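Local atomic coordinates of hypothetical conserved protein (Geobacillus kaustophilus, PDB entry 2YXY), a protein that is of unknown function and belongs to the DUF1811 family, joining an antiparallel pair of helices to a small antiparallel beta sheet. Residues K9-S12 with E18-Q21; A24-K29 with E46-M51; K53-N58 with K84-W89. All blocks are in the same frame, centred on the assembly; numbering follows the deposited sequence.

Contact 1: K9-S12 with E18-Q21; sequences KRYS and ELQQ
Lys9 and Glu18 form a salt bridge between the N-terminal loop and the first helix. Lys9 NZ donates to Glu18 OE1 over 2.8 Å. It meets that oxygen on the syn side of the carboxylate, 19° out of its plane. The two side chains cross at about a right angle. The lysine chain is extended from CG to NZ, with CG anti to the carbonyl carbon (chi1 -65°), and this carries the amine across to the helix. A water completes the link: it accepts from Lys9 NZ and donates to Glu18 OE2, which lies 2.9 Å away. OE2 also accepts a hydrogen bond from Thr15 N, near the start of helix 16-36. Both carboxylate oxygens are therefore engaged, and the group is held against turning about its last bond.

The second half of the contact is apolar. Leu19 CD2 lies 4.0 Å from Tyr11 CB and 3.8 Å from Tyr11 O, so it touches the root of the tyrosine and approaches the ring obliquely. Tyr11 OH is hydrogen-bonded to Glu22 of helix 16-36, about one turn beyond Leu19. Ala52 and Met51 of helix 39-54 pack against the tyrosine as well. The loop is thus folded back on the helix that follows it. Its outer part is held by charge at an exposed lysine, and its inner part by a buried leucine.

Contact 2: A24-K29 with E46-M51; sequences AMLTEK and ERKIAM
Leu26 points from helix 24-29 toward helix 46-51 and meets both Lys48 and Ile49. Its CB lies 3.6 Å from Ile49 CG1, the main apolar touch of the pair. Its two methyls lie against the lysine, and CD1 also reaches Ile49 CG1. Leu26 CD1 is 3.7 Å from Lys48 CB, and Leu26 CD2 rests 4.0 Å from Lys48 CD. The leucine and lysine side chains cross at about a right angle, and it is the aliphatic part of Lys48 that packs. The extended lysine chain then leads NZ away from helix 24-29.

Ile49 reaches back with its longer branch. CG1 stands anti to the carbonyl carbon (chi1 -75°), and the extended chi2 of 173° carries CD1 on to Thr27. The isoleucine crosses that threonine at about a right angle, and Ile49 CD1 comes within 3.7 Å of Thr27 OG1. This is a packing touch, since the hydroxyl is hydrogen-bonded to Ile23 O on its own helix.

The segments form part of an antiparallel helical hairpin. Their axes run 159° apart in direction and approach to 9.4 Å. Tyr11 and Tyr45 also pack on Leu26. Were Leu26 replaced by alanine, both methyls would be gone, and a gap would probably open beside the Lys48 stem and Ile49 CG1.

No hydrogen bond joins the two segments. Their cohesion here is apolar, with buried Leu26 and Ile49 inside and the exposed Thr27 and Lys48 at the margins.

Contact 3: K53-N58 with K84-W89; sequences KAYMLN and KGVFAW
Tyr55 CG stands anti to the carbonyl carbon (chi1 -80°), and chi2 of 101° turns a ring face to Val86. Val86 CG1 is likewise anti to its carbonyl carbon and lies over that face. The pair joins the end of the helical hairpin to a beta hairpin of the antiparallel sheet. On the helical side, a type I turn runs from Ala54 to Leu57, just where helix 39-54 ends. On the sheet side, a type II' turn from Lys84 to Phe87 links strands 76-84 and 87-92. Gly85 has a positive phi here, which favours glycine.

Val86 sits at the turn and is buried by both Ala54 and Tyr55. The alanine methyl meets the valine stem, with Ala54 CB 3.8 Å from Val86 CB. Met51, one turn earlier on the helix, packs on the same valine. Leu19 of helix 16-36 and Tyr11 of the N-terminal loop touch Tyr55.

No hydrogen bond crosses between the segments. Val86 CG2 reaches the hydroxyl end of the ring, 3.8 Å from Tyr55 CZ. Val86 CG1 makes a CH-pi contact, 3.8 Å from the Tyr55 ring centroid and 22° off the ring normal; its nearest ring atom is Tyr55 CE2, at 3.5 Å.

From the N terminus, contact 1 closes a short loop and folds it onto the start of helix 16-36. Contact 2 follows, closing the hairpin between that helix and helix 39-54. Contact 3 comes last and spans the first two strands, bringing the end of the second helix to the turn before strand 87-92. The three lie in series, and none nests in or crosses another. They still touch in space. Tyr11 of contact 1 reaches Lys48 and Met51 of contact 2 and Tyr55 of contact 3. The methyl end of Met51 meets Phe87. Together they tie the N-terminal loop, the helical hairpin and the sheet.

Contact 1: K9-S12 with E18-Q21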
ATOM      1  N   LYS A   9      -1.558   4.523  18.321  1.00 41.61           N
ATOM      2  CA  LYS A   9      -2.792   4.000  17.777  1.00 40.40           C
ATOM      3  C   LYS A   9      -2.416   3.204  16.521  1.00 32.78           C
ATOM      4  O   LYS A   9      -1.474   3.557  15.800  1.00 31.16           O
ATOM      5  CB  LYS A   9      -3.726   5.149  17.358  1.00 35.59           C
ATOM      6  CG  LYS A   9      -4.213   6.021  18.504  1.00 44.37           C
ATOM      7  CD  LYS A   9      -5.113   7.167  18.038  1.00 47.30           C
ATOM      8  CE  LYS A   9      -5.657   7.962  19.237  1.00 45.69           C
ATOM      9  NZ  LYS A   9      -6.450   9.152  18.823  1.00 38.40           N
ATOM     10  N   ARG A  10      -3.159   2.138  16.276  1.00 28.68           N
ATOM     11  CA  ARG A  10      -3.016   1.323  15.080  1.00 31.56           C
ATOM     12  C   ARG A  10      -3.577   2.162  13.926  1.00 26.06           C
ATOM     13  O   ARG A  10      -4.457   2.993  14.136  1.00 20.47           O
ATOM     14  CB  ARG A  10      -3.839   0.051  15.249  1.00 29.18           C
ATOM     15  CG  ARG A  10      -3.048  -1.014  15.945  1.00 40.84           C
ATOM     16  CD  ARG A  10      -3.855  -1.861  16.889  1.00 42.83           C
ATOM     17  NE  ARG A  10      -4.955  -2.596  16.282  1.00 46.80           N
ATOM     18  CZ  ARG A  10      -5.555  -3.617  16.891  1.00 62.59           C
ATOM     19  NH1 ARG A  10      -5.135  -4.000  18.097  1.00 60.37           N
ATOM     20  NH2 ARG A  10      -6.590  -4.233  16.326  1.00 64.73           N
ATOM     21  N   TYR A  11      -3.075   1.961  12.713  1.00 26.40           N
ATOM     22  CA  TYR A  11      -3.583   2.744  11.600  1.00 23.65           C
ATOM     23  C   TYR A  11      -5.095   2.587  11.438  1.00 23.89           C
ATOM     24  O   TYR A  11      -5.798   3.549  11.065  1.00 20.98           O
ATOM     25  CB  TYR A  11      -2.839   2.397  10.293  1.00 25.58           C
ATOM     26  CG  TYR A  11      -1.333   2.702  10.318  1.00 22.52           C
ATOM     27  CD1 TYR A  11      -0.770   3.527  11.308  1.00 18.56           C
ATOM     28  CD2 TYR A  11      -0.478   2.149   9.361  1.00 20.22           C
ATOM     29  CE1 TYR A  11       0.598   3.779  11.346  1.00 18.97           C
ATOM     30  CE2 TYR A  11       0.892   2.389   9.384  1.00 18.09           C
ATOM     31  CZ  TYR A  11       1.432   3.189  10.369  1.00 25.29           C
ATOM     32  OH  TYR A  11       2.801   3.337  10.405  1.00 24.99           O
ATOM     33  N   SER A  12      -5.607   1.404  11.758  1.00 21.73           N
ATOM     34  CA  SER A  12      -7.049   1.153  11.628  1.00 27.01           C
ATOM     35  C   SER A  12      -7.917   1.933  12.622  1.00 22.80           C
ATOM     36  O   SER A  12      -9.137   1.926  12.506  1.00 23.01           O
ATOM     37  CB  SER A  12      -7.360  -0.342  11.774  1.00 27.54           C
ATOM     38  OG  SER A  12      -7.192  -0.760  13.116  1.00 25.82           O
ATOM     39  N   GLU A  18      -4.772  12.085  11.621  1.00 25.10           N
ATOM     40  CA  GLU A  18      -3.720  11.314  12.266  1.00 24.57           C
ATOM     41  C   GLU A  18      -2.956  10.470  11.252  1.00 24.36           C
ATOM     42  O   GLU A  18      -1.741  10.339  11.341  1.00 25.33           O
ATOM     43  CB  GLU A  18      -4.320  10.444  13.380  1.00 21.69           C
ATOM     44  CG  GLU A  18      -4.763  11.295  14.594  1.00 25.57           C
ATOM     45  CD  GLU A  18      -5.608  10.510  15.585  1.00 28.44           C
ATOM     46  OE1 GLU A  18      -5.668  10.943  16.750  1.00 31.66           O
ATOM     47  OE2 GLU A  18      -6.234   9.483  15.205  1.00 20.13           O
ATOM     48  N   LEU A  19      -3.667   9.906  10.285  1.00 19.96           N
ATOM     49  CA  LEU A  19      -3.010   9.120   9.261  1.00 23.42           C
ATOM     50  C   LEU A  19      -2.074  10.023   8.468  1.00 24.39           C
ATOM     51  O   LEU A  19      -0.938   9.639   8.214  1.00 24.48           O
ATOM     52  CB  LEU A  19      -4.037   8.463   8.333  1.00 17.56           C
ATOM     53  CG  LEU A  19      -4.737   7.283   9.024  1.00 20.90           C
ATOM     54  CD1 LEU A  19      -6.039   6.910   8.264  1.00 19.70           C
ATOM     55  CD2 LEU A  19      -3.757   6.079   9.087  1.00 19.43           C
ATOM     56  N   GLN A  20      -2.534  11.230   8.117  1.00 24.27           N
ATOM     57  CA  GLN A  20      -1.704  12.168   7.335  1.00 28.46           C
ATOM     58  C   GLN A  20      -0.427  12.578   8.065  1.00 29.27           C
ATOM     59  O   GLN A  20       0.641  12.701   7.443  1.00 28.64           O
ATOM     60  CB  GLN A  20      -2.489  13.433   6.972  1.00 27.49           C
ATOM     61  CG  GLN A  20      -3.560  13.216   5.914  1.00 36.51           C
ATOM     62  CD  GLN A  20      -2.995  13.159   4.502  1.00 55.98           C
ATOM     63  OE1 GLN A  20      -2.037  12.425   4.219  1.00 60.28           O
ATOM     64  NE2 GLN A  20      -3.593  13.931   3.600  1.00 52.69           N
ATOM     65  N   GLN A  21      -0.557  12.823   9.371  1.00 22.64           N
ATOM     66  CA  GLN A  21       0.578  13.188  10.210  1.00 29.88           C
ATOM     67  C   GLN A  21       1.545  11.994  10.302  1.00 27.96           C
ATOM     68  O   GLN A  21       2.759  12.169  10.283  1.00 24.26           O
ATOM     69  CB  GLN A  21       0.093  13.602  11.617  1.00 26.13           C
ATOM     70  CG  GLN A  21      -0.842  14.816  11.539  1.00 43.88           C
ATOM     71  CD  GLN A  21      -1.482  15.216  12.854  1.00 49.50           C
ATOM     72  OE1 GLN A  21      -2.101  14.397  13.541  1.00 57.12           O
ATOM     73  NE2 GLN A  21      -1.360  16.494  13.199  1.00 55.00           N
TER
HETATM   74  O   HOH W   1      -8.051   7.820  16.652  1.00 25.54           O

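Contact 2: A24-K29 with E46-M51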
ATOM      1  N   ALA A  24       3.418  11.894   7.055  1.00 26.02           N
ATOM      2  CA  ALA A  24       4.424  12.963   6.958  1.00 27.15           C
ATOM      3  C   ALA A  24       5.676  12.571   7.763  1.00 27.00           C
ATOM      4  O   ALA A  24       6.801  12.807   7.342  1.00 28.30           O
ATOM      5  CB  ALA A  24       3.852  14.316   7.488  1.00 25.43           C
ATOM      6  N   MET A  25       5.474  11.985   8.929  1.00 22.85           N
ATOM      7  CA  MET A  25       6.588  11.564   9.770  1.00 23.36           C
ATOM      8  C   MET A  25       7.371  10.416   9.102  1.00 24.69           C
ATOM      9  O   MET A  25       8.603  10.419   9.071  1.00 22.42           O
ATOM     10  CB  MET A  25       6.039  11.119  11.128  1.00 25.54           C
ATOM     11  CG  MET A  25       7.051  10.454  12.095  1.00 33.49           C
ATOM     12  SD  MET A  25       7.244   8.663  11.856  1.00 48.55           S
ATOM     13  CE  MET A  25       5.758   7.967  12.709  1.00 41.06           C
ATOM     14  N   LEU A  26       6.645   9.435   8.573  1.00 24.41           N
ATOM     15  CA  LEU A  26       7.262   8.289   7.907  1.00 23.50           C
ATOM     16  C   LEU A  26       8.010   8.760   6.651  1.00 25.60           C
ATOM     17  O   LEU A  26       9.114   8.276   6.342  1.00 19.09           O
ATOM     18  CB  LEU A  26       6.184   7.269   7.518  1.00 18.88           C
ATOM     19  CG  LEU A  26       5.404   6.524   8.620  1.00 23.62           C
ATOM     20  CD1 LEU A  26       4.174   5.783   8.029  1.00 13.21           C
ATOM     21  CD2 LEU A  26       6.343   5.543   9.308  1.00 23.76           C
ATOM     22  N   THR A  27       7.413   9.719   5.945  1.00 15.82           N
ATOM     23  CA  THR A  27       8.005  10.252   4.722  1.00 21.36           C
ATOM     24  C   THR A  27       9.364  10.898   5.001  1.00 24.87           C
ATOM     25  O   THR A  27      10.307  10.710   4.233  1.00 29.35           O
ATOM     26  CB  THR A  27       7.046  11.254   4.058  1.00 21.62           C
ATOM     27  OG1 THR A  27       5.872  10.549   3.646  1.00 23.62           O
ATOM     28  CG2 THR A  27       7.695  11.953   2.815  1.00 19.16           C
ATOM     29  N   GLU A  28       9.476  11.627   6.108  1.00 21.81           N
ATOM     30  CA  GLU A  28      10.737  12.272   6.455  1.00 25.09           C
ATOM     31  C   GLU A  28      11.811  11.227   6.839  1.00 27.83           C
ATOM     32  O   GLU A  28      12.979  11.369   6.488  1.00 26.62           O
ATOM     33  CB  GLU A  28      10.516  13.301   7.582  1.00 26.72           C
ATOM     34  CG  GLU A  28      11.811  13.956   8.094  1.00 38.95           C
ATOM     35  CD  GLU A  28      12.509  14.840   7.052  1.00 48.21           C
ATOM     36  OE1 GLU A  28      13.695  15.177   7.274  1.00 60.51           O
ATOM     37  OE2 GLU A  28      11.888  15.212   6.028  1.00 42.92           O
ATOM     38  N   LYS A  29      11.426  10.180   7.553  1.00 23.97           N
ATOM     39  CA  LYS A  29      12.379   9.133   7.883  1.00 23.70           C
ATOM     40  C   LYS A  29      12.766   8.375   6.598  1.00 22.24           C
ATOM     41  O   LYS A  29      13.924   8.010   6.403  1.00 25.12           O
ATOM     42  CB  LYS A  29      11.769   8.140   8.877  1.00 29.05           C
ATOM     43  CG  LYS A  29      11.582   8.677  10.288  1.00 25.87           C
ATOM     44  CD  LYS A  29      10.861   7.622  11.111  1.00 32.37           C
ATOM     45  CE  LYS A  29      10.795   8.012  12.588  1.00 41.81           C
ATOM     46  NZ  LYS A  29      10.149   6.890  13.350  1.00 50.82           N
ATOM     47  N   GLU A  46       8.426   2.643   3.520  1.00 23.81           N
ATOM     48  CA  GLU A  46       7.511   2.708   2.380  1.00 22.13           C
ATOM     49  C   GLU A  46       6.324   1.761   2.573  1.00 21.62           C
ATOM     50  O   GLU A  46       5.232   2.061   2.124  1.00 22.74           O
ATOM     51  CB  GLU A  46       8.233   2.380   1.049  1.00 21.92           C
ATOM     52  CG  GLU A  46       9.114   3.518   0.507  1.00 35.97           C
ATOM     53  CD  GLU A  46       8.375   4.861   0.354  1.00 44.38           C
ATOM     54  OE1 GLU A  46       7.271   4.899  -0.233  1.00 42.38           O
ATOM     55  OE2 GLU A  46       8.905   5.895   0.821  1.00 50.77           O
ATOM     56  N   ARG A  47       6.540   0.609   3.201  1.00 16.31           N
ATOM     57  CA  ARG A  47       5.423  -0.305   3.469  1.00 22.69           C
ATOM     58  C   ARG A  47       4.448   0.330   4.449  1.00 20.10           C
ATOM     59  O   ARG A  47       3.233   0.232   4.278  1.00 22.54           O
ATOM     60  CB  ARG A  47       5.907  -1.611   4.096  1.00 21.85           C
ATOM     61  CG  ARG A  47       6.514  -2.592   3.131  1.00 39.09           C
ATOM     62  CD  ARG A  47       7.028  -3.791   3.901  1.00 44.87           C
ATOM     63  NE  ARG A  47       7.299  -4.926   3.036  1.00 62.03           N
ATOM     64  CZ  ARG A  47       6.366  -5.757   2.589  1.00 67.03           C
ATOM     65  NH1 ARG A  47       6.697  -6.771   1.797  1.00 68.56           N
ATOM     66  NH2 ARG A  47       5.103  -5.583   2.955  1.00 65.64           N
ATOM     67  N   LYS A  48       4.980   0.957   5.500  1.00 17.46           N
ATOM     68  CA  LYS A  48       4.129   1.597   6.498  1.00 18.85           C
ATOM     69  C   LYS A  48       3.327   2.724   5.879  1.00 15.36           C
ATOM     70  O   LYS A  48       2.158   2.930   6.222  1.00 22.48           O
ATOM     71  CB  LYS A  48       4.973   2.147   7.663  1.00 18.07           C
ATOM     72  CG  LYS A  48       5.563   1.027   8.521  1.00 21.55           C
ATOM     73  CD  LYS A  48       6.326   1.575   9.731  1.00 26.38           C
ATOM     74  CE  LYS A  48       6.842   0.435  10.599  1.00 33.04           C
ATOM     75  NZ  LYS A  48       7.285   0.940  11.935  1.00 34.56           N
ATOM     76  N   ILE A  49       3.964   3.463   4.970  1.00 19.76           N
ATOM     77  CA  ILE A  49       3.302   4.569   4.276  1.00 20.00           C
ATOM     78  C   ILE A  49       2.159   4.016   3.433  1.00 20.40           C
ATOM     79  O   ILE A  49       1.061   4.542   3.456  1.00 18.87           O
ATOM     80  CB  ILE A  49       4.326   5.344   3.364  1.00 21.06           C
ATOM     81  CG1 ILE A  49       5.238   6.213   4.254  1.00 18.65           C
ATOM     82  CG2 ILE A  49       3.588   6.228   2.324  1.00 14.43           C
ATOM     83  CD1 ILE A  49       6.421   6.907   3.478  1.00 16.27           C
ATOM     84  N   ALA A  50       2.434   2.952   2.684  1.00 14.60           N
ATOM     85  CA  ALA A  50       1.405   2.338   1.853  1.00 25.31           C
ATOM     86  C   ALA A  50       0.213   1.924   2.733  1.00 22.74           C
ATOM     87  O   ALA A  50      -0.958   2.108   2.357  1.00 23.21           O
ATOM     88  CB  ALA A  50       1.982   1.100   1.135  1.00 19.69           C
ATOM     89  N   MET A  51       0.507   1.354   3.898  1.00 19.80           N
ATOM     90  CA  MET A  51      -0.566   0.920   4.791  1.00 18.61           C
ATOM     91  C   MET A  51      -1.363   2.097   5.298  1.00 19.18           C
ATOM     92  O   MET A  51      -2.586   2.050   5.295  1.00 22.37           O
ATOM     93  CB  MET A  51      -0.009   0.119   5.971  1.00 16.61           C
ATOM     94  CG  MET A  51       0.390  -1.287   5.608  1.00 26.25           C
ATOM     95  SD  MET A  51      -0.959  -2.232   4.839  1.00 30.30           S
ATOM     96  CE  MET A  51      -2.179  -2.221   6.097  1.00 20.21           C
TER

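Contact 3: K53-N58 with K84-W89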
ATOM      1  N   LYS A  53      -1.746   4.925   3.865  1.00 18.80           N
ATOM      2  CA  LYS A  53      -2.517   5.448   2.737  1.00 20.62           C
ATOM      3  C   LYS A  53      -3.778   4.619   2.461  1.00 18.84           C
ATOM      4  O   LYS A  53      -4.828   5.175   2.169  1.00 19.19           O
ATOM      5  CB  LYS A  53      -1.653   5.499   1.472  1.00 16.32           C
ATOM      6  CG  LYS A  53      -0.640   6.655   1.461  1.00 23.88           C
ATOM      7  CD  LYS A  53       0.180   6.621   0.158  1.00 23.57           C
ATOM      8  CE  LYS A  53       1.085   7.827   0.038  1.00 26.16           C
ATOM      9  NZ  LYS A  53       2.104   7.573  -1.046  1.00 37.22           N
ATOM     10  N   ALA A  54      -3.666   3.302   2.600  1.00 18.08           N
ATOM     11  CA  ALA A  54      -4.775   2.402   2.357  1.00 22.77           C
ATOM     12  C   ALA A  54      -5.994   2.716   3.220  1.00 25.86           C
ATOM     13  O   ALA A  54      -7.133   2.521   2.786  1.00 21.70           O
ATOM     14  CB  ALA A  54      -4.340   0.967   2.602  1.00 14.80           C
ATOM     15  N   TYR A  55      -5.745   3.165   4.446  1.00 21.92           N
ATOM     16  CA  TYR A  55      -6.819   3.508   5.354  1.00 22.21           C
ATOM     17  C   TYR A  55      -7.489   4.843   5.021  1.00 25.62           C
ATOM     18  O   TYR A  55      -8.395   5.256   5.730  1.00 27.70           O
ATOM     19  CB  TYR A  55      -6.308   3.521   6.800  1.00 17.87           C
ATOM     20  CG  TYR A  55      -6.221   2.128   7.356  1.00 21.21           C
ATOM     21  CD1 TYR A  55      -4.993   1.449   7.429  1.00 16.46           C
ATOM     22  CD2 TYR A  55      -7.377   1.451   7.738  1.00 19.60           C
ATOM     23  CE1 TYR A  55      -4.929   0.121   7.869  1.00 19.99           C
ATOM     24  CE2 TYR A  55      -7.321   0.124   8.175  1.00 26.34           C
ATOM     25  CZ  TYR A  55      -6.091  -0.529   8.233  1.00 17.53           C
ATOM     26  OH  TYR A  55      -6.043  -1.833   8.635  1.00 27.89           O
ATOM     27  N   MET A  56      -7.026   5.527   3.970  1.00 21.35           N
ATOM     28  CA  MET A  56      -7.651   6.784   3.534  1.00 28.24           C
ATOM     29  C   MET A  56      -8.356   6.529   2.194  1.00 33.09           C
ATOM     30  O   MET A  56      -8.850   7.455   1.562  1.00 32.62           O
ATOM     31  CB  MET A  56      -6.624   7.911   3.347  1.00 33.55           C
ATOM     32  CG  MET A  56      -5.855   8.278   4.616  1.00 31.82           C
ATOM     33  SD  MET A  56      -4.988   9.853   4.546  1.00 29.93           S
ATOM     34  CE  MET A  56      -3.966   9.641   3.151  1.00 35.34           C
ATOM     35  N   LEU A  57      -8.394   5.270   1.768  1.00 30.89           N
ATOM     36  CA  LEU A  57      -9.063   4.919   0.514  1.00 37.17           C
ATOM     37  C   LEU A  57     -10.328   4.106   0.765  1.00 37.18           C
ATOM     38  O   LEU A  57     -10.584   3.650   1.882  1.00 37.86           O
ATOM     39  CB  LEU A  57      -8.129   4.130  -0.409  1.00 29.24           C
ATOM     40  CG  LEU A  57      -6.871   4.871  -0.879  1.00 38.29           C
ATOM     41  CD1 LEU A  57      -6.075   3.946  -1.789  1.00 32.28           C
ATOM     42  CD2 LEU A  57      -7.244   6.158  -1.627  1.00 28.06           C
ATOM     43  N   ASN A  58     -11.103   3.899  -0.296  1.00 38.70           N
ATOM     44  CA  ASN A  58     -12.360   3.167  -0.184  1.00 38.03           C
ATOM     45  C   ASN A  58     -12.232   1.804  -0.844  1.00 34.55           C
ATOM     46  O   ASN A  58     -12.063   1.694  -2.064  1.00 33.52           O
ATOM     47  CB  ASN A  58     -13.481   3.996  -0.832  1.00 45.10           C
ATOM     48  CG  ASN A  58     -14.870   3.553  -0.408  1.00 51.22           C
ATOM     49  OD1 ASN A  58     -15.863   4.206  -0.748  1.00 62.80           O
ATOM     50  ND2 ASN A  58     -14.956   2.451   0.335  1.00 47.77           N
ATOM     51  N   LYS A  84     -10.475  -7.729   1.431  1.00 44.26           N
ATOM     52  CA  LYS A  84     -10.634  -7.976   2.858  1.00 43.35           C
ATOM     53  C   LYS A  84      -9.970  -6.845   3.636  1.00 39.92           C
ATOM     54  O   LYS A  84      -8.746  -6.756   3.680  1.00 41.28           O
ATOM     55  CB  LYS A  84      -9.976  -9.305   3.230  1.00 49.19           C
ATOM     56  CG  LYS A  84     -10.895 -10.499   3.142  1.00 64.36           C
ATOM     57  CD  LYS A  84     -11.829 -10.565   4.341  1.00 72.21           C
ATOM     58  CE  LYS A  84     -11.104 -11.063   5.587  1.00 75.21           C
ATOM     59  NZ  LYS A  84      -9.894 -10.257   5.903  1.00 76.26           N
ATOM     60  N   GLY A  85     -10.774  -5.989   4.252  1.00 41.15           N
ATOM     61  CA  GLY A  85     -10.215  -4.874   4.995  1.00 38.48           C
ATOM     62  C   GLY A  85      -9.636  -3.914   3.975  1.00 39.44           C
ATOM     63  O   GLY A  85     -10.327  -3.553   3.018  1.00 39.62           O
ATOM     64  N   VAL A  86      -8.374  -3.515   4.148  1.00 32.38           N
ATOM     65  CA  VAL A  86      -7.756  -2.598   3.193  1.00 29.93           C
ATOM     66  C   VAL A  86      -6.824  -3.369   2.265  1.00 29.80           C
ATOM     67  O   VAL A  86      -5.927  -2.801   1.635  1.00 30.34           O
ATOM     68  CB  VAL A  86      -6.979  -1.473   3.919  1.00 32.81           C
ATOM     69  CG1 VAL A  86      -7.916  -0.706   4.800  1.00 28.58           C
ATOM     70  CG2 VAL A  86      -5.844  -2.041   4.738  1.00 21.75           C
ATOM     71  N   PHE A  87      -7.063  -4.675   2.185  1.00 22.28           N
ATOM     72  CA  PHE A  87      -6.267  -5.582   1.369  1.00 26.94           C
ATOM     73  C   PHE A  87      -6.991  -6.206   0.166  1.00 33.35           C
ATOM     74  O   PHE A  87      -8.189  -6.518   0.197  1.00 28.17           O
ATOM     75  CB  PHE A  87      -5.723  -6.727   2.229  1.00 31.76           C
ATOM     76  CG  PHE A  87      -4.666  -6.308   3.207  1.00 30.29           C
ATOM     77  CD1 PHE A  87      -3.344  -6.128   2.793  1.00 31.29           C
ATOM     78  CD2 PHE A  87      -4.991  -6.083   4.534  1.00 32.53           C
ATOM     79  CE1 PHE A  87      -2.358  -5.720   3.702  1.00 31.49           C
ATOM     80  CE2 PHE A  87      -4.017  -5.675   5.453  1.00 31.05           C
ATOM     81  CZ  PHE A  87      -2.701  -5.493   5.041  1.00 30.29           C
ATOM     82  N   ALA A  88      -6.231  -6.384  -0.899  1.00 32.58           N
ATOM     83  CA  ALA A  88      -6.746  -7.006  -2.100  1.00 33.22           C
ATOM     84  C   ALA A  88      -5.915  -8.261  -2.210  1.00 31.41           C
ATOM     85  O   ALA A  88      -4.693  -8.185  -2.241  1.00 30.21           O
ATOM     86  CB  ALA A  88      -6.509  -6.108  -3.308  1.00 34.74           C
ATOM     87  N   TRP A  89      -6.562  -9.418  -2.203  1.00 34.33           N
ATOM     88  CA  TRP A  89      -5.841 -10.673  -2.359  1.00 34.15           C
ATOM     89  C   TRP A  89      -5.967 -11.022  -3.837  1.00 38.23           C
ATOM     90  O   TRP A  89      -7.058 -10.959  -4.407  1.00 33.76           O
ATOM     91  CB  TRP A  89      -6.482 -11.766  -1.524  1.00 43.72           C
ATOM     92  CG  TRP A  89      -6.435 -11.483  -0.078  1.00 49.18           C
ATOM     93  CD1 TRP A  89      -7.232 -10.622   0.626  1.00 48.62           C
ATOM     94  CD2 TRP A  89      -5.533 -12.057   0.858  1.00 46.39           C
ATOM     95  NE1 TRP A  89      -6.876 -10.631   1.951  1.00 49.67           N
ATOM     96  CE2 TRP A  89      -5.834 -11.508   2.120  1.00 47.08           C
ATOM     97  CE3 TRP A  89      -4.495 -12.987   0.753  1.00 46.00           C
ATOM     98  CZ2 TRP A  89      -5.139 -11.858   3.270  1.00 48.26           C
ATOM     99  CZ3 TRP A  89      -3.799 -13.336   1.896  1.00 54.53           C
ATOM    100  CH2 TRP A  89      -4.124 -12.772   3.142  1.00 52.33           C
TER